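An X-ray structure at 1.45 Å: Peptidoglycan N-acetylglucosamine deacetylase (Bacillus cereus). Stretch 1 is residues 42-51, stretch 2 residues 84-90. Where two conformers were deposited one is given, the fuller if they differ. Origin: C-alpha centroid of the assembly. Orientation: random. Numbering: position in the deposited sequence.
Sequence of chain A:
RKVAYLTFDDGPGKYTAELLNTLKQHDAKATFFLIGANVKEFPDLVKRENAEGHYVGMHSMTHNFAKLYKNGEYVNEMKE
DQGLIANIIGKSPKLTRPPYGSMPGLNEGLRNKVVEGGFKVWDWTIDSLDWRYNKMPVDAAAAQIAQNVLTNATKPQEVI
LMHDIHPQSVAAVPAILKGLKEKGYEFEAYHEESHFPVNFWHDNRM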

# COMPACT_ATOMS: atom_id res chain seq x y z
N PHE A 42 -9.42 5.56 13.04
CA PHE A 42 -8.28 4.92 13.70
C PHE A 42 -7.01 5.77 13.74
O PHE A 42 -5.96 5.31 13.28
CB PHE A 42 -7.96 3.59 12.99
CG PHE A 42 -9.11 2.63 12.94
CD1 PHE A 42 -9.40 1.83 14.04
CD2 PHE A 42 -9.87 2.49 11.80
CE1 PHE A 42 -10.45 0.93 14.00
CE2 PHE A 42 -10.92 1.58 11.75
CZ PHE A 42 -11.21 0.80 12.85
N PRO A 43 -7.07 6.98 14.31
CA PRO A 43 -5.89 7.85 14.27
C PRO A 43 -4.70 7.26 15.01
O PRO A 43 -3.56 7.49 14.61
CB PRO A 43 -6.36 9.14 14.98
CG PRO A 43 -7.82 8.98 15.22
CD PRO A 43 -8.16 7.54 15.13
N ASP A 44 -4.95 6.52 16.08
CA ASP A 44 -3.84 5.95 16.84
C ASP A 44 -3.07 4.94 16.00
O ASP A 44 -1.86 4.77 16.17
CB ASP A 44 -4.33 5.30 18.13
CG ASP A 44 -4.69 6.32 19.21
OD1 ASP A 44 -4.36 7.51 19.02
OD2 ASP A 44 -5.28 5.92 20.23
N LEU A 45 -3.76 4.25 15.09
CA LEU A 45 -3.07 3.27 14.25
C LEU A 45 -2.24 3.97 13.18
O LEU A 45 -1.16 3.50 12.79
CB LEU A 45 -4.06 2.31 13.60
CG LEU A 45 -4.65 1.30 14.59
CD1 LEU A 45 -5.74 0.47 13.92
CD2 LEU A 45 -3.55 0.41 15.16
N VAL A 46 -2.75 5.09 12.68
CA VAL A 46 -1.99 5.90 11.74
C VAL A 46 -0.70 6.36 12.40
O VAL A 46 0.38 6.29 11.82
CB VAL A 46 -2.79 7.14 11.26
CG1 VAL A 46 -1.95 7.98 10.32
CG2 VAL A 46 -4.11 6.71 10.61
N LYS A 47 -0.81 6.83 13.64
CA LYS A 47 0.35 7.30 14.39
C LYS A 47 1.36 6.17 14.57
O LYS A 47 2.57 6.34 14.36
CB LYS A 47 -0.07 7.84 15.75
CG LYS A 47 1.07 8.49 16.51
CD LYS A 47 0.57 9.17 17.78
CE LYS A 47 -0.36 10.32 17.43
NZ LYS A 47 -0.02 11.56 18.20
N ARG A 48 0.85 5.00 14.93
CA ARG A 48 1.72 3.88 15.18
C ARG A 48 2.44 3.39 13.90
O ARG A 48 3.63 3.07 13.93
CB ARG A 48 0.91 2.76 15.83
CG ARG A 48 1.77 1.81 16.56
CD ARG A 48 1.01 0.62 17.08
NE ARG A 48 1.95 -0.48 17.01
CZ ARG A 48 1.64 -1.76 17.11
NH1 ARG A 48 0.39 -2.13 17.34
NH2 ARG A 48 2.61 -2.65 16.99
N GLU A 49 1.72 3.35 12.78
CA GLU A 49 2.33 2.98 11.50
C GLU A 49 3.54 3.86 11.21
O GLU A 49 4.63 3.35 10.93
CB GLU A 49 1.31 3.09 10.36
CG GLU A 49 0.31 1.93 10.36
CD GLU A 49 -0.83 2.11 9.37
OE1 GLU A 49 -0.82 3.06 8.56
OE2 GLU A 49 -1.76 1.26 9.41
N ASN A 50 3.34 5.17 11.31
CA ASN A 50 4.39 6.12 11.01
C ASN A 50 5.53 6.08 12.04
O ASN A 50 6.70 6.17 11.67
CB ASN A 50 3.79 7.52 10.92
CG ASN A 50 4.84 8.58 10.71
OD1 ASN A 50 5.14 9.36 11.63
ND2 ASN A 50 5.42 8.60 9.53
N ALA A 51 5.18 5.92 13.31
CA ALA A 51 6.17 5.90 14.38
C ALA A 51 7.08 4.68 14.33
O ALA A 51 8.22 4.74 14.81
CB ALA A 51 5.48 5.96 15.74
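Stretch 2 (84-90) LIANIIG

No direct hydrogen bond joins the two stretches; the one polar link is a water, which accepts from Lys47 NZ at 2.6 Å and donates to Ile88 O at 2.5 Å. The rest is van der Waals packing, mostly between side chains, with Ile89 CG2 also lying 4.2 Å from Lys47 CA, and the summed buried surface is a modest 336 Å².

Stretch 2 is helical from Leu84 to Ile89, continuing a helix that begins earlier in the chain. Its last turn is documented by Ile89 N to Ile85 O at 3.0 Å and Gly90 N to Ala86 O at 2.8 Å. Gly90 then leaves helical geometry with phi/psi of 74/10, a positive phi that glycine accommodates readily. This helix crosses helix 43-51 at a signed angle of -71°, with the axes 9.5 Å apart at closest approach; the N-to-C directions lie 71° apart, closer to perpendicular than to parallel. On stretch 2 the contact falls to Ile85, Ile88 and Ile89; on stretch 1 it is spread from Pro43 to Asn50. Leu84, Ala86 and Asn87 take no part.

Ile88 and Ile89 supply most of the stretch 2 surface, both with CA-to-CB directed toward stretch 1. Ile88, in the m, t rotamer, places CD1 3.7 Å from Pro43 CB and 4.0 Å from Val46 CB, while its CG2 lies 4.1 Å from Lys47 CE. The lysine thus contributes its aliphatic chain to the packing as well as its amine to the water. Ile89 adopts p at chi1; its CD1 approaches Asn50 CG to 3.8 Å, and its CG2 lies 4.2 Å from Val46 CG1. The approach to Lys47 agrees with the register, in which the CA atoms of Lys47 and Ile89 are 6.1 Å apart. Ile85, one turn earlier, adds a looser contact, CG2 to Val46 CG1 at 4.4 Å, so buried Val46 meets all three isoleucines.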

# COMPACT_ATOMS: atom_id res chain seq x y z
N LEU A 84 -5.71 14.91 6.31
CA LEU A 84 -6.14 14.12 7.46
C LEU A 84 -4.95 13.40 8.11
O LEU A 84 -4.82 13.37 9.34
CB LEU A 84 -7.19 13.09 7.05
CG LEU A 84 -8.55 13.67 6.65
CD1 LEU A 84 -9.46 12.56 6.12
CD2 LEU A 84 -9.18 14.37 7.84
N ILE A 85 -4.10 12.82 7.28
CA ILE A 85 -2.91 12.15 7.79
C ILE A 85 -1.97 13.17 8.46
O ILE A 85 -1.46 12.92 9.56
CB ILE A 85 -2.21 11.38 6.66
CG1 ILE A 85 -3.10 10.22 6.24
CG2 ILE A 85 -0.85 10.85 7.13
CD1 ILE A 85 -2.68 9.58 4.92
N ALA A 86 -1.76 14.31 7.81
CA ALA A 86 -0.85 15.34 8.32
C ALA A 86 -1.30 15.86 9.67
O ALA A 86 -0.48 16.25 10.50
CB ALA A 86 -0.73 16.48 7.32
N ASN A 87 -2.61 15.89 9.90
CA ASN A 87 -3.16 16.36 11.17
C ASN A 87 -2.70 15.49 12.33
O ASN A 87 -2.62 15.95 13.47
CB ASN A 87 -4.69 16.35 11.13
CG ASN A 87 -5.26 17.46 10.27
OD1 ASN A 87 -4.64 18.51 10.11
ND2 ASN A 87 -6.45 17.24 9.72
N ILE A 88 -2.43 14.23 12.03
CA ILE A 88 -2.03 13.26 13.04
C ILE A 88 -0.52 13.20 13.18
O ILE A 88 0.01 13.31 14.29
CB ILE A 88 -2.56 11.85 12.71
CG1 ILE A 88 -4.08 11.88 12.57
CG2 ILE A 88 -2.11 10.84 13.77
CD1 ILE A 88 -4.66 10.59 11.98
N ILE A 89 0.19 13.04 12.06
CA ILE A 89 1.63 12.80 12.15
C ILE A 89 2.53 14.00 11.81
O ILE A 89 3.76 13.91 11.93
CB ILE A 89 2.04 11.60 11.27
CG1 ILE A 89 1.81 11.88 9.78
CG2 ILE A 89 1.28 10.36 11.70
CD1 ILE A 89 2.34 10.77 8.86
N GLY A 90 1.94 15.13 11.43
CA GLY A 90 2.71 16.34 11.19
C GLY A 90 3.51 16.31 9.89
O GLY A 90 4.37 17.16 9.66
O HOH W 1 -0.53 13.67 16.69